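Local atomic coordinates of alanine racemase 1 (Caldanaerobacter subterraneus subsp. tengcongensis MB4, PDB entry 4Y2W), a protein that belongs to the alanine racemase family and pairs an N-terminal TIM barrel with a largely beta-stranded C-terminal domain. Residues Y166-A171 / M222-I227; H205-A210 / N216-D221. The protein carries 1 engineered substitution. One frame throughout, in Å; residues are numbered along the deposited sequence.

Contact 1. Residues Y166-A171 / M222-I227; sequences YSHFAA and MVRPGI. With PO4 (phosphate ion), chain C.
A buried polar contact joins the carbonyl of S167 to the guanidinium of R224 at the C-terminal end of the parallel barrel strands. The guanidinium meets the oxygen end-on with two nitrogens: NH2 donates to S167 O over 2.9 Å and NH1 donates to the same S167 O over 3.0 Å. The oxygen lies near the guanidinium plane, but both bonds are bent, with N-H...O angles of 143° and 139°. NH2 uses a lone pair in the carbonyl plane, whereas NH1 arrives almost along the C=O direction. R224 CG stands anti to the carbonyl carbon, and a bend at chi3 (-53°) turns the head toward S167. Strand 203-208 lies between strands 160-166 and 222-224 in this eight-stranded TIM barrel, which fits the 9.9 Å between the CA atoms of H168 and R224; the arginine therefore spans two strand spacings. On one flank the H168 ring plane is nearly parallel to that of the guanidinium, which it approaches obliquely, with H168 ND1 3.0 Å from R224 NH2. On the other, the Y166 ring is steeply inclined, with Y166 CD2 3.4 Å from R224 NH1, while Y166 OH is hydrogen-bonded to T105 OG1. H168 also lines the alanine pocket, with L136 and R138 nearby. Past the strand, G226 N and I227 N reach phosphate O1 and O4 through weak hydrogen bonds of 3.3 and 3.5 Å, respectively.

Contact 2. Residues H205-A210 / N216-D221; sequences HIANAA and NYSHLD. With PO4 (phosphate ion), chain C.
I206 and L220 form the apolar part of this contact, with I206 CG2 3.6 Å from L220 CD1 and the two side chains crossing at a slant; L220 also leans on F184 and M188 of helix 177-195. The same I206 methyl packs over the backbone of S218, 3.4 Å from S218 O, because I206 CG1 takes the position anti to the backbone N and leaves CG2 on the side of the returning loop. Next along, A207 CB lies 3.4 Å from S218 OG, a hydroxyl whose hydrogen bond goes to L215 O. CA separations of 5.6 Å for H205-L220 and 5.5 Å for A207-S218 place the two backbones close together, running in opposite directions. The geometry is that of a beta-alpha-beta crossover of the TIM barrel: strand 203-208 leads into the short helix 209-214, and residues 216-221 return along the strand to start strand 222-224. Toward the outside the packing gives way to exposed N216 and partly exposed Y217 and D221, the last in a salt bridge with K204. At the far end, N208, the helix N-cap, is also partly exposed, and N208 ND2 makes a weak hydrogen bond to phosphate O2 (3.4 Å).

In the fold
Contacts 1 and 2 lie with their centres about 6 Å apart, and strand 222-224 of contact 1 lies beside strand 203-208 of contact 2 in the barrel. Their backbones are tied by a probable hydrogen bond from R224 N to A207 O (3.0 Å), and the rings of Y166 and H205 also meet, their planes nearly parallel. Both contacts reach one phosphate ion, probably from the crystallisation liquor: residues at the C-terminal ends of both strands approach it, a location common for phosphate in TIM barrels. Contact 1 is the one nearer the bound alanine, the H168 side chain being about 4 Å from it, whereas the A207 side chain of contact 2 is about 11 Å away.

Contact 1. Residues Y166-A171 / M222-I227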
loop_
_atom_site.group_PDB
_atom_site.type_symbol
_atom_site.label_atom_id
_atom_site.label_comp_id
_atom_site.label_asym_id
_atom_site.label_seq_id
_atom_site.Cartn_x
_atom_site.Cartn_y
_atom_site.Cartn_z
ATOM N N TYR A 166 -4.175 29.425 6.684
ATOM C CA TYR A 166 -3.492 28.489 7.569
ATOM C C TYR A 166 -2.024 28.272 7.262
ATOM O O TYR A 166 -1.524 28.671 6.209
ATOM C CB TYR A 166 -4.227 27.145 7.587
ATOM C CG TYR A 166 -4.119 26.316 6.324
ATOM C CD1 TYR A 166 -4.823 26.659 5.177
ATOM C CD2 TYR A 166 -3.327 25.169 6.288
ATOM C CE1 TYR A 166 -4.733 25.892 4.025
ATOM C CE2 TYR A 166 -3.228 24.397 5.143
ATOM C CZ TYR A 166 -3.934 24.761 4.014
ATOM O OH TYR A 166 -3.835 23.993 2.877
ATOM N N SER A 167 -1.353 27.650 8.227
ATOM C CA SER A 167 0.053 27.282 8.126
ATOM C C SER A 167 0.247 25.926 8.813
ATOM O O SER A 167 -0.727 25.293 9.228
ATOM C CB SER A 167 0.931 28.357 8.771
ATOM O OG SER A 167 2.298 28.167 8.449
ATOM N N HIS A 168 1.501 25.491 8.933
ATOM C CA HIS A 168 1.826 24.164 9.461
ATOM C C HIS A 168 3.142 24.211 10.240
ATOM O O HIS A 168 4.130 24.770 9.755
ATOM C CB HIS A 168 1.935 23.170 8.299
ATOM C CG HIS A 168 1.746 21.737 8.696
ATOM N ND1 HIS A 168 0.525 21.102 8.625
ATOM C CD2 HIS A 168 2.625 20.813 9.149
ATOM C CE1 HIS A 168 0.656 19.851 9.030
ATOM N NE2 HIS A 168 1.921 19.649 9.354
ATOM N N PHE A 169 3.151 23.627 11.440
ATOM C CA PHE A 169 4.349 23.612 12.285
ATOM C C PHE A 169 5.375 22.609 11.764
ATOM O O PHE A 169 5.021 21.480 11.421
ATOM C CB PHE A 169 4.000 23.268 13.741
ATOM C CG PHE A 169 3.269 24.361 14.473
ATOM C CD1 PHE A 169 3.841 25.619 14.625
ATOM C CD2 PHE A 169 2.019 24.128 15.030
ATOM C CE1 PHE A 169 3.174 26.624 15.304
ATOM C CE2 PHE A 169 1.348 25.131 15.712
ATOM C CZ PHE A 169 1.927 26.379 15.849
ATOM N N ALA A 170 6.643 23.020 11.731
ATOM C CA ALA A 170 7.728 22.180 11.221
ATOM C C ALA A 170 8.287 21.208 12.258
ATOM O O ALA A 170 8.744 20.124 11.897
ATOM C CB ALA A 170 8.850 23.046 10.672
ATOM N N ALA A 171 8.262 21.588 13.535
ATOM C CA ALA A 171 8.846 20.760 14.594
ATOM C C ALA A 171 8.009 20.753 15.873
ATOM O O ALA A 171 8.550 20.845 16.976
ATOM C CB ALA A 171 10.269 21.218 14.890
ATOM N N MET A 222 -9.676 27.165 14.355
ATOM C CA MET A 222 -9.863 25.760 13.998
ATOM C C MET A 222 -8.600 24.943 14.265
ATOM O O MET A 222 -7.489 25.471 14.287
ATOM C CB MET A 222 -10.287 25.638 12.530
ATOM C CG MET A 222 -10.812 24.267 12.134
ATOM S SD MET A 222 -11.692 24.276 10.561
ATOM C CE MET A 222 -10.417 24.878 9.456
ATOM N N VAL A 223 -8.795 23.645 14.465
ATOM C CA VAL A 223 -7.729 22.725 14.839
ATOM C C VAL A 223 -7.772 21.483 13.925
ATOM O O VAL A 223 -8.845 21.083 13.470
ATOM C CB VAL A 223 -7.850 22.419 16.354
ATOM C CG1 VAL A 223 -7.825 20.934 16.667
ATOM C CG2 VAL A 223 -6.779 23.171 17.131
ATOM N N ARG A 224 -6.606 20.892 13.647
ATOM C CA ARG A 224 -6.472 19.840 12.618
ATOM C C ARG A 224 -5.952 18.486 13.145
ATOM O O ARG A 224 -4.822 18.086 12.838
ATOM C CB ARG A 224 -5.543 20.325 11.496
ATOM C CG ARG A 224 -6.012 21.565 10.743
ATOM C CD ARG A 224 -5.197 21.767 9.471
ATOM N NE ARG A 224 -3.756 21.765 9.739
ATOM C CZ ARG A 224 -2.961 22.837 9.766
ATOM N NH1 ARG A 224 -3.421 24.062 9.526
ATOM N NH2 ARG A 224 -1.672 22.679 10.033
ATOM N N PRO A 225 -6.776 17.764 13.922
ATOM C CA PRO A 225 -6.356 16.442 14.387
ATOM C C PRO A 225 -6.415 15.399 13.276
ATOM O O PRO A 225 -7.393 15.348 12.527
ATOM C CB PRO A 225 -7.380 16.114 15.475
ATOM C CG PRO A 225 -8.601 16.864 15.076
ATOM C CD PRO A 225 -8.102 18.135 14.449
ATOM N N GLY A 226 -5.373 14.576 13.181
ATOM C CA GLY A 226 -5.309 13.503 12.191
ATOM C C GLY A 226 -5.032 12.169 12.848
ATOM O O GLY A 226 -5.953 11.512 13.334
ATOM N N ILE A 227 -3.759 11.774 12.874
ATOM C CA ILE A 227 -3.351 10.490 13.455
ATOM C C ILE A 227 -3.913 10.274 14.861
ATOM O O ILE A 227 -4.280 9.156 15.224
ATOM C CB ILE A 227 -1.811 10.340 13.489
ATOM C CG1 ILE A 227 -1.402 8.924 13.919
ATOM C CG2 ILE A 227 -1.178 11.364 14.422
ATOM C CD1 ILE A 227 -2.004 7.818 13.079
HETATM P P PO4 C . -1.439 15.118 12.247
HETATM O O1 PO4 C . -2.093 14.858 13.585
HETATM O O2 PO4 C . -0.042 15.665 12.446
HETATM O O3 PO4 C . -2.263 16.125 11.476
HETATM O O4 PO4 C . -1.354 13.822 11.471
#

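Contact 2. Residues H205-A210 / N216-D221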
loop_
_atom_site.group_PDB
_atom_site.type_symbol
_atom_site.label_atom_id
_atom_site.label_comp_id
_atom_site.label_asym_id
_atom_site.label_seq_id
_atom_site.Cartn_x
_atom_site.Cartn_y
_atom_site.Cartn_z
ATOM N N HIS A 205 -6.120 28.917 11.317
ATOM C CA HIS A 205 -5.739 27.651 11.950
ATOM C C HIS A 205 -4.318 27.249 11.598
ATOM O O HIS A 205 -3.811 27.588 10.533
ATOM C CB HIS A 205 -6.723 26.532 11.583
ATOM C CG HIS A 205 -6.942 26.360 10.112
ATOM N ND1 HIS A 205 -6.548 25.230 9.429
ATOM C CD2 HIS A 205 -7.537 27.161 9.196
ATOM C CE1 HIS A 205 -6.881 25.347 8.155
ATOM N NE2 HIS A 205 -7.482 26.510 7.989
ATOM N N ILE A 206 -3.675 26.535 12.515
ATOM C CA ILE A 206 -2.268 26.164 12.359
ATOM C C ILE A 206 -1.879 24.858 13.070
ATOM O O ILE A 206 -0.932 24.189 12.659
ATOM C CB ILE A 206 -1.362 27.325 12.840
ATOM C CG1 ILE A 206 0.096 27.102 12.427
ATOM C CG2 ILE A 206 -1.478 27.515 14.349
ATOM C CD1 ILE A 206 0.960 28.337 12.569
ATOM N N ALA A 207 -2.613 24.490 14.119
ATOM C CA ALA A 207 -2.228 23.378 14.983
ATOM C C ALA A 207 -2.617 22.005 14.431
ATOM O O ALA A 207 -3.788 21.751 14.132
ATOM C CB ALA A 207 -2.835 23.571 16.366
ATOM N N ASN A 208 -1.616 21.133 14.299
ATOM C CA ASN A 208 -1.833 19.691 14.130
ATOM C C ASN A 208 -1.795 19.028 15.515
ATOM O O ASN A 208 -1.648 19.724 16.522
ATOM C CB ASN A 208 -0.792 19.086 13.177
ATOM C CG ASN A 208 0.643 19.296 13.649
ATOM O OD1 ASN A 208 0.915 20.128 14.519
ATOM N ND2 ASN A 208 1.573 18.544 13.062
ATOM N N ALA A 209 -1.926 17.704 15.575
ATOM C CA ALA A 209 -2.019 16.980 16.859
ATOM C C ALA A 209 -0.953 17.368 17.899
ATOM O O ALA A 209 -1.259 17.502 19.085
ATOM C CB ALA A 209 -1.992 15.476 16.617
ATOM N N ALA A 210 0.285 17.550 17.453
ATOM C CA ALA A 210 1.392 17.866 18.357
ATOM C C ALA A 210 1.191 19.203 19.068
ATOM O O ALA A 210 1.411 19.313 20.276
ATOM C CB ALA A 210 2.707 17.867 17.596
ATOM N N ASN A 216 -1.364 25.534 23.666
ATOM C CA ASN A 216 -2.752 25.990 23.826
ATOM C C ASN A 216 -3.057 27.263 23.018
ATOM O O ASN A 216 -4.206 27.509 22.648
ATOM C CB ASN A 216 -3.081 26.222 25.309
ATOM C CG ASN A 216 -4.295 25.436 25.773
ATOM O OD1 ASN A 216 -5.297 26.009 26.210
ATOM N ND2 ASN A 216 -4.208 24.113 25.688
ATOM N N TYR A 217 -2.026 28.068 22.759
ATOM C CA TYR A 217 -2.170 29.296 21.968
ATOM C C TYR A 217 -2.442 29.037 20.487
ATOM O O TYR A 217 -3.132 29.825 19.837
ATOM C CB TYR A 217 -0.937 30.201 22.122
ATOM C CG TYR A 217 0.387 29.614 21.666
ATOM C CD1 TYR A 217 0.755 29.622 20.322
ATOM C CD2 TYR A 217 1.289 29.087 22.586
ATOM C CE1 TYR A 217 1.969 29.097 19.908
ATOM C CE2 TYR A 217 2.506 28.563 22.181
ATOM C CZ TYR A 217 2.843 28.572 20.843
ATOM O OH TYR A 217 4.052 28.055 20.441
ATOM N N SER A 218 -1.905 27.936 19.963
ATOM C CA SER A 218 -2.023 27.606 18.534
ATOM C C SER A 218 -3.436 27.220 18.079
ATOM O O SER A 218 -3.702 27.178 16.875
ATOM C CB SER A 218 -1.050 26.477 18.169
ATOM O OG SER A 218 -1.334 25.294 18.894
ATOM N N HIS A 219 -4.328 26.946 19.031
ATOM C CA HIS A 219 -5.695 26.498 18.738
ATOM C C HIS A 219 -6.423 27.378 17.718
ATOM O O HIS A 219 -7.044 26.860 16.790
ATOM C CB HIS A 219 -6.517 26.424 20.032
ATOM C CG HIS A 219 -6.118 25.302 20.939
ATOM N ND1 HIS A 219 -6.937 24.831 21.943
ATOM C CD2 HIS A 219 -4.996 24.547 20.985
ATOM C CE1 HIS A 219 -6.331 23.845 22.577
ATOM N NE2 HIS A 219 -5.153 23.651 22.013
ATOM N N LEU A 220 -6.347 28.696 17.904
ATOM C CA LEU A 220 -6.968 29.678 16.999
ATOM C C LEU A 220 -8.458 29.377 16.748
ATOM O O LEU A 220 -9.165 28.982 17.673
ATOM C CB LEU A 220 -6.170 29.781 15.689
ATOM C CG LEU A 220 -4.706 30.215 15.798
ATOM C CD1 LEU A 220 -4.008 30.056 14.457
ATOM C CD2 LEU A 220 -4.598 31.651 16.287
ATOM N N ASP A 221 -8.932 29.556 15.515
ATOM C CA ASP A 221 -10.346 29.358 15.187
ATOM C C ASP A 221 -10.668 27.901 14.856
ATOM O O ASP A 221 -11.803 27.462 15.033
ATOM C CB ASP A 221 -10.749 30.240 14.002
ATOM C CG ASP A 221 -10.433 31.706 14.227
ATOM O OD1 ASP A 221 -10.847 32.261 15.265
ATOM O OD2 ASP A 221 -9.760 32.301 13.359
HETATM P P PO4 C . -1.439 15.118 12.247
HETATM O O1 PO4 C . -2.093 14.858 13.585
HETATM O O2 PO4 C . -0.042 15.665 12.446
HETATM O O3 PO4 C . -2.263 16.125 11.476
HETATM O O4 PO4 C . -1.354 13.822 11.471
#